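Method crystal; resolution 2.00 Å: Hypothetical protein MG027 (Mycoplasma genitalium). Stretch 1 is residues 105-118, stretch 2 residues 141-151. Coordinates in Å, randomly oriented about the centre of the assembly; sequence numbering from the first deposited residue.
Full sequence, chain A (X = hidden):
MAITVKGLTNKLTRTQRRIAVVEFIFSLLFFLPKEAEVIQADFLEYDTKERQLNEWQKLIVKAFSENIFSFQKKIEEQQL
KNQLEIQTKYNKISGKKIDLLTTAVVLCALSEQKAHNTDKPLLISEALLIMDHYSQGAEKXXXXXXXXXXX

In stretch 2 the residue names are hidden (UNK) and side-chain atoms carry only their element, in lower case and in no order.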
# COMPACT_ATOMS: atom_id res chain seq x y z
N VAL A 105 2.22 3.11 -1.67
CA VAL A 105 0.86 3.03 -2.18
C VAL A 105 0.51 1.59 -2.62
O VAL A 105 -0.57 1.10 -2.32
CB VAL A 105 0.64 3.96 -3.38
CG1 VAL A 105 -0.71 3.65 -4.06
CG2 VAL A 105 0.74 5.42 -2.96
N VAL A 106 1.42 0.93 -3.32
CA VAL A 106 1.17 -0.45 -3.77
C VAL A 106 1.13 -1.42 -2.56
O VAL A 106 0.29 -2.29 -2.50
CB VAL A 106 2.22 -0.94 -4.79
CG1 VAL A 106 2.02 -2.44 -5.06
CG2 VAL A 106 2.10 -0.18 -6.12
N LEU A 107 2.04 -1.28 -1.61
CA LEU A 107 2.01 -2.15 -0.43
C LEU A 107 0.75 -1.97 0.40
O LEU A 107 0.31 -2.90 1.06
CB LEU A 107 3.23 -1.90 0.45
CG LEU A 107 4.51 -2.43 -0.19
CD1 LEU A 107 5.71 -1.79 0.47
CD2 LEU A 107 4.55 -3.94 -0.08
N CYS A 108 0.15 -0.78 0.36
CA CYS A 108 -1.06 -0.54 1.14
C CYS A 108 -2.22 -1.32 0.53
O CYS A 108 -3.00 -1.92 1.24
CB CYS A 108 -1.37 0.96 1.25
SG CYS A 108 -2.91 1.40 2.15
N ALA A 109 -2.29 -1.31 -0.80
CA ALA A 109 -3.31 -2.02 -1.57
C ALA A 109 -3.26 -3.54 -1.36
O ALA A 109 -4.31 -4.20 -1.24
CB ALA A 109 -3.16 -1.69 -3.06
N LEU A 110 -2.05 -4.08 -1.37
CA LEU A 110 -1.79 -5.48 -1.06
C LEU A 110 -2.19 -5.80 0.37
O LEU A 110 -2.78 -6.83 0.64
CB LEU A 110 -0.29 -5.79 -1.21
CG LEU A 110 0.32 -5.67 -2.60
CD1 LEU A 110 1.81 -5.90 -2.61
CD2 LEU A 110 -0.34 -6.67 -3.49
N SER A 111 -1.84 -4.90 1.28
CA SER A 111 -2.11 -5.09 2.70
C SER A 111 -3.60 -5.07 2.94
O SER A 111 -4.10 -5.83 3.75
CB SER A 111 -1.44 -4.00 3.54
OG SER A 111 -0.04 -3.98 3.32
N GLU A 112 -4.31 -4.22 2.19
CA GLU A 112 -5.73 -4.02 2.38
C GLU A 112 -6.52 -5.16 1.79
O GLU A 112 -7.53 -5.58 2.34
CB GLU A 112 -6.21 -2.68 1.80
CG GLU A 112 -7.73 -2.55 1.90
CD GLU A 112 -8.32 -1.24 1.43
OE1 GLU A 112 -9.57 -1.19 1.38
OE2 GLU A 112 -7.58 -0.27 1.14
N GLN A 113 -6.11 -5.64 0.63
CA GLN A 113 -6.82 -6.76 0.05
C GLN A 113 -6.68 -7.96 0.95
O GLN A 113 -7.60 -8.77 1.07
CB GLN A 113 -6.32 -7.08 -1.34
CG GLN A 113 -7.18 -8.16 -1.97
CD GLN A 113 -7.01 -8.26 -3.47
OE1 GLN A 113 -7.94 -7.99 -4.21
NE2 GLN A 113 -5.85 -8.68 -3.91
N LYS A 114 -5.51 -8.09 1.58
CA LYS A 114 -5.24 -9.17 2.51
C LYS A 114 -6.10 -9.05 3.78
O LYS A 114 -6.68 -10.02 4.23
CB LYS A 114 -3.75 -9.17 2.89
CG LYS A 114 -3.33 -10.23 3.91
CD LYS A 114 -3.34 -11.61 3.30
CE LYS A 114 -2.12 -12.41 3.68
NZ LYS A 114 -0.97 -12.24 2.71
N ALA A 115 -6.17 -7.86 4.36
CA ALA A 115 -6.88 -7.69 5.64
C ALA A 115 -8.41 -7.66 5.49
O ALA A 115 -9.16 -8.25 6.27
CB ALA A 115 -6.40 -6.41 6.29
N HIS A 116 -8.86 -6.95 4.46
CA HIS A 116 -10.27 -6.63 4.30
C HIS A 116 -10.92 -7.21 3.04
O HIS A 116 -12.13 -7.14 2.90
CB HIS A 116 -10.41 -5.12 4.30
CG HIS A 116 -10.01 -4.50 5.59
ND1 HIS A 116 -10.60 -4.83 6.79
CD2 HIS A 116 -9.06 -3.57 5.88
CE1 HIS A 116 -10.06 -4.12 7.76
NE2 HIS A 116 -9.13 -3.34 7.24
N ASN A 117 -10.12 -7.77 2.15
CA ASN A 117 -10.64 -8.43 0.95
C ASN A 117 -11.36 -7.43 0.03
O ASN A 117 -12.30 -7.78 -0.66
CB ASN A 117 -11.54 -9.61 1.32
CG ASN A 117 -10.78 -10.73 2.01
OD1 ASN A 117 -11.07 -11.09 3.16
ND2 ASN A 117 -9.81 -11.31 1.30
N THR A 118 -10.90 -6.18 0.05
CA THR A 118 -11.47 -5.14 -0.78
C THR A 118 -11.35 -5.58 -2.24
O THR A 118 -10.35 -6.17 -2.59
CB THR A 118 -10.68 -3.85 -0.58
OG1 THR A 118 -10.75 -3.46 0.79
CG2 THR A 118 -11.34 -2.72 -1.34
N UNK A 141 1.89 3.25 -13.29
CA UNK A 141 2.19 2.05 -12.53
C UNK A 141 0.99 1.87 -11.59
O UNK A 141 1.04 2.17 -10.38
c UNK A 141 3.53 2.17 -11.80
n UNK A 141 7.31 3.18 -13.68
c UNK A 141 4.80 3.46 -13.63
c UNK A 141 4.76 2.20 -12.76
c UNK A 141 6.16 4.14 -13.66
N UNK A 142 -0.10 1.43 -12.24
CA UNK A 142 -1.32 0.93 -11.62
C UNK A 142 -0.97 0.12 -10.39
O UNK A 142 0.20 -0.17 -10.17
c UNK A 142 -1.65 -1.40 -12.87
n UNK A 142 0.69 -0.62 -13.03
c UNK A 142 -0.15 -1.63 -13.21
o UNK A 142 0.23 -2.74 -13.62
c UNK A 142 -2.10 0.08 -12.65
N UNK A 143 -1.97 -0.28 -9.61
CA UNK A 143 -1.70 -1.21 -8.50
C UNK A 143 -1.67 -2.57 -9.12
O UNK A 143 -2.37 -3.49 -8.71
c UNK A 143 -2.20 -1.92 -6.20
c UNK A 143 -2.77 -1.26 -7.47
o UNK A 143 -3.14 0.07 -7.10
N UNK A 144 -0.87 -2.68 -10.16
CA UNK A 144 -0.82 -3.88 -10.89
C UNK A 144 -2.19 -4.59 -10.86
O UNK A 144 -2.67 -5.07 -9.81
c UNK A 144 0.39 -4.65 -10.38
c UNK A 144 2.29 -3.20 -9.31
c UNK A 144 3.30 -2.62 -11.16
n UNK A 144 3.33 -2.49 -9.85
c UNK A 144 1.63 -3.79 -10.34
n UNK A 144 2.28 -3.38 -11.49
N UNK A 145 -2.84 -4.54 -12.03
CA UNK A 145 -4.00 -5.36 -12.34
C UNK A 145 -3.50 -6.79 -12.24
O UNK A 145 -4.29 -7.73 -12.12
c UNK A 145 -4.53 -5.06 -13.77
N UNK A 146 -2.17 -6.94 -12.28
CA UNK A 146 -1.51 -8.23 -12.09
C UNK A 146 -1.32 -8.66 -10.61
O UNK A 146 -1.41 -9.85 -10.32
c UNK A 146 -0.13 -9.84 -14.83
c UNK A 146 0.71 -7.47 -15.06
c UNK A 146 -0.29 -8.38 -14.35
c UNK A 146 -0.16 -8.25 -12.82
N UNK A 147 -1.07 -7.72 -9.69
CA UNK A 147 -0.81 -8.09 -8.29
C UNK A 147 -2.03 -8.34 -7.41
O UNK A 147 -1.92 -9.09 -6.44
c UNK A 147 2.48 -6.13 -7.33
c UNK A 147 1.63 -7.22 -7.94
c UNK A 147 0.13 -7.07 -7.59
c UNK A 147 2.18 -8.57 -7.52
N UNK A 148 -3.17 -7.72 -7.71
CA UNK A 148 -4.39 -7.89 -6.92
C UNK A 148 -5.25 -8.96 -7.58
O UNK A 148 -5.15 -9.16 -8.79
c UNK A 148 -5.21 -6.59 -6.85
o UNK A 148 -4.08 -5.76 -4.82
c UNK A 148 -4.60 -5.52 -5.94
o UNK A 148 -4.68 -4.32 -6.33
N UNK A 149 -6.11 -9.59 -6.79
CA UNK A 149 -7.12 -10.54 -7.27
C UNK A 149 -8.47 -9.82 -7.49
O UNK A 149 -8.92 -9.05 -6.62
n UNK A 149 -9.45 -10.91 -2.13
c UNK A 149 -7.32 -11.69 -6.26
c UNK A 149 -8.04 -12.29 -3.79
c UNK A 149 -8.17 -11.63 -2.37
c UNK A 149 -7.84 -11.21 -4.88
N UNK A 150 -9.10 -10.05 -8.64
CA UNK A 150 -10.49 -9.62 -8.86
C UNK A 150 -11.29 -10.81 -8.36
O UNK A 150 -10.97 -11.95 -8.73
c UNK A 150 -10.78 -9.34 -10.35
c UNK A 150 -11.87 -7.95 -12.17
c UNK A 150 -12.78 -7.76 -9.86
c UNK A 150 -12.10 -8.69 -10.84
N UNK A 151 -12.31 -10.56 -7.55
CA UNK A 151 -13.01 -11.61 -6.81
C UNK A 151 -13.83 -12.52 -7.73
O UNK A 151 -15.05 -12.40 -7.87
OXT UNK A 151 -13.29 -13.42 -8.39
c UNK A 151 -13.47 -9.76 -4.93
c UNK A 151 -13.92 -11.01 -5.70
c UNK A 151 -12.26 -10.00 -4.06
c UNK A 151 -14.62 -9.18 -4.09

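Stretch 1 is a helix through most of its length, and stretch 2, the chain's C-terminus, runs alongside it largely without regular structure. Position 141 has four carbons in a row ending in nitrogen, the pattern of lysine. Its end leads away from the helix, as suits a charged amine on an exposed residue: Lys141. Position 142 carries three carbons, the third bearing one oxygen and one nitrogen, which makes a primary amide. The CA-to-CB bond points away from stretch 1, and only the backbone comes near, its O 4.5 Å from CG2 of Val106. This is Gln142, a polar side chain suited to a partly exposed place.

At position 143 a single carbon carries one oxygen and one carbon, a branch at CB that defines threonine. The carbon branch lies 3.3 Å from CB of Ala109, a tight carbon-carbon contact. Thr143, small and branched, suits this buried place. Position 144 shows one carbon followed by a five-membered ring of three carbons and two nitrogens, an imidazole, hence His144. The flat ring presents its edge to the helix, with CD2 4.3 Å from CG1 of Val106, while ND1 makes a weak hydrogen bond to OE1 of Gln142 (3.0 Å).

Position 145 has one side-chain carbon and is out of reach of the helix: Ala145, which adds nothing to the contact. Position 146 has four carbons forked at the second, so it is Leu146, exposed and likewise distant; this contact gives no reason for a leucine there. Position 147 repeats that fork but points toward stretch 1. It is Leu147, whose CD1 lies 4.4 Å from CG1 of Val106 and whose CB lies 4.1 Å from CD2 of Leu110, an apolar pairing that suits leucine.

Position 148 has two carbons, the second carrying two oxygens: a short carboxylate, Asp148. It is buried although polar, and its end comes nearer the helix, with OD2 4.1 Å from CD2 of Leu110. Position 149 has four carbons ending in nitrogen, and is Lys149. Its long chain reaches Asn117, where NZ stands 3.5 Å from ND2 of Asn117; both are donors, so no hydrogen bond joins them. Position 150, four carbons forked at the second, is Leu150, exposed and pointing away, again unexplained by this contact. Position 151 has the same fork plus a terminal carboxylate, and is Leu151; its apolar end comes nearer, CD2 lying 4.1 Å from O of Asn117.

The contact, burying 543 Å² in all, works mainly by packing. Val106, Ala109 and Leu110 meet Thr143 and Leu147, and Gln113 continues the surface beside Asp148 and Lys149.

Stretch 2 (141-151) KQTHALLDKLL
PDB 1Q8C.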